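Local atomic coordinates of CsoZ (Staphylococcus aureus, PDB entry 6FF1), a protein that probably acts as a metallochaperone in copper homeostasis, being built as a single small heavy-metal-associated domain. Residues A[12-15]-A[16-19]; A[35-38]-A[39-42]. All blocks are in the same frame, centred on the assembly; numbering follows the deposited sequence.

Contact 1 (A[12-15]-A[16-19]); sequences IETE and EQVS. With CA (calcium ion), chain B.
The amide oxygen of Gln17 is gripped by two consecutive backbone N-H groups just before a helix. Glu13 N reaches Gln17 OE1 at 2.7 Å, and Thr14 N follows at 2.9 Å to the same OE1; both donors are tilted moderately from the amide plane. The Gln17 chain is extended beyond CG and runs back from the first turn to the loop, crossing the Thr14 side chain at about a right angle with CG close to OG1. With its first torsion at 72°, Thr14 brings OG1 between its own N and carbonyl carbon, where it accepts from Gln17 N at 3.0 Å by a nearly straight bond (164°). Thr14, the N-cap, and Gln17 in the first turn thus bond reciprocally in a capping box, which fixes the rotation of both side chains; the bond from Glu13 N is an addition to it. The helical bonds Val18 N to Thr14 O and Ser19 N to Glu15 O follow. The methyl CG2 of Ile12 meets CG2 of Val18 at 3.5 Å, the two side chains crossing almost perpendicularly. Glu13 extends the other way and holds a calcium ion with both carboxylate oxygens, OE1 at 2.5 Å and OE2 at 2.4 Å from the metal, which also carries a water. Copper-binding relatives carry a CXXC motif across this loop and first helical turn; by sequence, Thr14 and Gln17 appear to stand in the places of its two cysteines. The loop leaves strand 3-10 and enters helix 15-26, with Ile12 and Gln17 resting on Tyr65 and Val18 on Ile38.

Contact 2 (A[35-38]-A[39-42]); sequences NINI and IDGQ
Backbone bonds join Asn37 to the turn and to the first residue of the returning strand: Asn37 N donates to Gln42 O at 2.9 Å, and Gly41 N donates to Asn37 O at 2.8 Å. The second bond spans four residues and closes an alpha-turn over 37-41. Gly41, with a positive phi, lets the chain swing out of the turn into strand 42-47. Among the side-chain bonds, Asn37 OD1 draws in two N-H groups of the turn. Asp40 N meets it at 3.1 Å from above the carbonyl plane, whereas the bond from Ile39 N, 2.8 Å from the same OD1, is weak because it is strongly bent. Asn37 CG stands anti to its backbone N, chi1 -178°, which carries the amide over the turn. Asp40 lies across it at about a right angle, its OD1 3.2 Å from Asn37 CG, and the amide and carboxylate planes are 31° apart. The same Asp40 OD1 accepts Gln42 N at 3.0 Å on its anti side, an Asx turn that passes the chain round Gly41. A water lies within hydrogen-bonding reach of both Gln42 O and Asn35 OD1, and Ile36 CA adds a CH...O contact to Gln42 O. Apolar touching is slight, between Ile38 CG2 and Ile39 CG1, while Ile36 packs on helix 15-26. The turn is therefore held mostly by polar groups: two side-chain oxygens accept three backbone N-H groups, one of them weakly, and the one bond from Gln42 N would probably favour the charged form of Asp40 slightly.

In the fold
Contacts 1 and 2, at the entry to helix 15-26 and at the hairpin after strand 31-36, are separated in the chain by the rest of that helix and most of that strand, yet their centres lie 9 Å apart at one end of the ferredoxin-like fold. Ile38 joins them: its CD1 packs 3.6 Å from Glu13 O and 3.6 Å from Thr14 C, so a single side chain of the turn packs against the capped helix start. The calcium ion belongs to contact 1, while the side chain of Ile38 remains about 11 Å from it and about 6 Å from that of Glu13. Both contacts use side-chain oxygens to hold backbone N-H groups, and contact 2 borders the metal-bearing loop through an apolar residue.

Contact 1 (A[12-15]-A[16-19])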
loop_
_atom_site.group_PDB
_atom_site.type_symbol
_atom_site.label_atom_id
_atom_site.label_comp_id
_atom_site.label_asym_id
_atom_site.label_seq_id
_atom_site.Cartn_x
_atom_site.Cartn_y
_atom_site.Cartn_z
ATOM N N ILE A 12 3.619 -8.678 5.965
ATOM C CA ILE A 12 2.601 -8.082 6.768
ATOM C C ILE A 12 1.881 -9.236 7.473
ATOM O O ILE A 12 1.328 -10.120 6.835
ATOM C CB ILE A 12 1.610 -7.235 5.975
ATOM C CG1 ILE A 12 2.333 -6.170 5.156
ATOM C CG2 ILE A 12 0.543 -6.686 6.882
ATOM C CD1 ILE A 12 1.402 -5.496 4.145
ATOM N N GLU A 13 1.902 -9.210 8.805
ATOM C CA GLU A 13 1.442 -10.333 9.595
ATOM C C GLU A 13 0.435 -10.008 10.658
ATOM O O GLU A 13 -0.281 -10.939 11.045
ATOM C CB GLU A 13 2.626 -11.067 10.193
ATOM C CG GLU A 13 3.485 -11.704 9.137
ATOM C CD GLU A 13 4.710 -12.441 9.579
ATOM O OE1 GLU A 13 5.074 -12.380 10.740
ATOM O OE2 GLU A 13 5.339 -13.080 8.737
ATOM N N THR A 14 0.350 -8.792 11.147
ATOM C CA THR A 14 -0.558 -8.506 12.242
ATOM C C THR A 14 -1.560 -7.462 11.854
ATOM O O THR A 14 -1.346 -6.619 10.968
ATOM C CB THR A 14 0.175 -8.024 13.474
ATOM O OG1 THR A 14 0.669 -6.710 13.268
ATOM C CG2 THR A 14 1.251 -8.988 13.894
ATOM N N GLU A 15 -2.655 -7.426 12.591
ATOM C CA GLU A 15 -3.660 -6.389 12.398
ATOM C C GLU A 15 -3.119 -4.986 12.634
ATOM O O GLU A 15 -3.478 -4.040 11.887
ATOM C CB GLU A 15 -4.871 -6.606 13.337
ATOM C CG GLU A 15 -5.725 -7.728 12.898
ATOM C CD GLU A 15 -7.105 -7.775 13.570
ATOM O OE1 GLU A 15 -7.238 -7.228 14.678
ATOM O OE2 GLU A 15 -8.016 -8.428 12.986
ATOM N N GLU A 16 -2.222 -4.851 13.577
ATOM C CA GLU A 16 -1.631 -3.581 13.838
ATOM C C GLU A 16 -0.783 -3.128 12.633
ATOM O O GLU A 16 -0.815 -1.938 12.241
ATOM C CB GLU A 16 -0.784 -3.589 15.102
ATOM C CG GLU A 16 -0.014 -2.303 15.424
ATOM C CD GLU A 16 0.632 -2.363 16.845
ATOM O OE1 GLU A 16 0.316 -3.312 17.625
ATOM O OE2 GLU A 16 1.457 -1.470 17.189
ATOM N N GLN A 17 -0.022 -4.043 12.074
ATOM C CA GLN A 17 0.750 -3.731 10.886
ATOM C C GLN A 17 -0.128 -3.283 9.762
ATOM O O GLN A 17 0.196 -2.321 9.042
ATOM C CB GLN A 17 1.589 -4.887 10.499
ATOM C CG GLN A 17 2.778 -5.192 11.394
ATOM C CD GLN A 17 3.471 -6.477 11.062
ATOM O OE1 GLN A 17 2.826 -7.415 10.612
ATOM N NE2 GLN A 17 4.769 -6.555 11.272
ATOM N N VAL A 18 -1.241 -3.986 9.550
ATOM C CA VAL A 18 -2.169 -3.654 8.506
ATOM C C VAL A 18 -2.740 -2.265 8.718
ATOM O O VAL A 18 -2.821 -1.463 7.787
ATOM C CB VAL A 18 -3.289 -4.701 8.373
ATOM C CG1 VAL A 18 -4.412 -4.187 7.500
ATOM C CG2 VAL A 18 -2.747 -6.023 7.920
ATOM N N SER A 19 -3.170 -1.992 9.932
ATOM C CA SER A 19 -3.739 -0.709 10.267
ATOM C C SER A 19 -2.772 0.429 10.007
ATOM O O SER A 19 -3.159 1.449 9.382
ATOM C CB SER A 19 -4.215 -0.689 11.738
ATOM O OG SER A 19 -5.248 -1.634 11.896
HETATM CA CA CA B . 7.091 -13.792 10.175
HETATM O O HOH W 1 7.814 -14.396 7.921
#

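Contact 2 (A[35-38]-A[39-42])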
loop_
_atom_site.group_PDB
_atom_site.type_symbol
_atom_site.label_atom_id
_atom_site.label_comp_id
_atom_site.label_asym_id
_atom_site.label_seq_id
_atom_site.Cartn_x
_atom_site.Cartn_y
_atom_site.Cartn_z
ATOM N N ASN A 35 -6.969 -0.987 0.396
ATOM C CA ASN A 35 -7.347 -2.189 1.122
ATOM C C ASN A 35 -6.190 -3.123 1.196
ATOM O O ASN A 35 -5.539 -3.343 0.182
ATOM C CB ASN A 35 -8.488 -2.931 0.432
ATOM C CG ASN A 35 -8.891 -4.153 1.169
ATOM O OD1 ASN A 35 -8.517 -5.284 0.806
ATOM N ND2 ASN A 35 -9.628 -3.925 2.225
ATOM N N ILE A 36 -5.933 -3.682 2.359
ATOM C CA ILE A 36 -4.885 -4.621 2.565
ATOM C C ILE A 36 -5.489 -5.937 3.033
ATOM O O ILE A 36 -6.197 -5.964 4.013
ATOM C CB ILE A 36 -3.882 -4.144 3.538
ATOM C CG1 ILE A 36 -3.350 -2.755 3.090
ATOM C CG2 ILE A 36 -2.782 -5.165 3.711
ATOM C CD1 ILE A 36 -2.201 -2.209 3.898
ATOM N N ASN A 37 -5.200 -7.008 2.312
ATOM C CA ASN A 37 -5.635 -8.351 2.674
ATOM C C ASN A 37 -4.519 -9.022 3.414
ATOM O O ASN A 37 -3.462 -9.340 2.862
ATOM C CB ASN A 37 -6.018 -9.101 1.433
ATOM C CG ASN A 37 -6.545 -10.507 1.698
ATOM O OD1 ASN A 37 -6.003 -11.236 2.490
ATOM N ND2 ASN A 37 -7.529 -10.907 0.931
ATOM N N ILE A 38 -4.739 -9.284 4.711
ATOM C CA ILE A 38 -3.682 -9.846 5.509
ATOM C C ILE A 38 -3.330 -11.282 5.146
ATOM O O ILE A 38 -2.197 -11.715 5.373
ATOM C CB ILE A 38 -4.053 -9.717 7.025
ATOM C CG1 ILE A 38 -2.831 -9.871 7.917
ATOM C CG2 ILE A 38 -5.135 -10.670 7.420
ATOM C CD1 ILE A 38 -3.135 -9.548 9.357
ATOM N N ILE A 39 -4.268 -12.021 4.602
ATOM C CA ILE A 39 -3.952 -13.406 4.265
ATOM C C ILE A 39 -3.011 -13.515 3.061
ATOM O O ILE A 39 -1.983 -14.197 3.114
ATOM C CB ILE A 39 -5.236 -14.212 3.981
ATOM C CG1 ILE A 39 -6.097 -14.279 5.242
ATOM C CG2 ILE A 39 -4.835 -15.615 3.475
ATOM C CD1 ILE A 39 -7.445 -14.838 5.002
ATOM N N ASP A 40 -3.342 -12.781 2.010
ATOM C CA ASP A 40 -2.589 -12.910 0.818
ATOM C C ASP A 40 -1.580 -11.807 0.538
ATOM O O ASP A 40 -0.841 -11.908 -0.419
ATOM C CB ASP A 40 -3.430 -13.194 -0.377
ATOM C CG ASP A 40 -4.374 -12.093 -0.730
ATOM O OD1 ASP A 40 -4.126 -10.931 -0.375
ATOM O OD2 ASP A 40 -5.433 -12.385 -1.371
ATOM N N GLY A 41 -1.543 -10.788 1.384
ATOM C CA GLY A 41 -0.599 -9.719 1.239
ATOM C C GLY A 41 -0.922 -8.716 0.159
ATOM O O GLY A 41 -0.104 -7.799 -0.094
ATOM N N GLN A 42 -2.053 -8.773 -0.460
ATOM C CA GLN A 42 -2.383 -7.867 -1.531
ATOM C C GLN A 42 -2.838 -6.550 -0.990
ATOM O O GLN A 42 -3.758 -6.476 -0.174
ATOM C CB GLN A 42 -3.475 -8.464 -2.404
ATOM C CG GLN A 42 -2.927 -9.675 -3.170
ATOM C CD GLN A 42 -4.011 -10.358 -3.968
ATOM O OE1 GLN A 42 -4.977 -9.722 -4.340
ATOM N NE2 GLN A 42 -3.821 -11.638 -4.250
HETATM O O HOH W 2 -6.344 -6.083 -1.281
#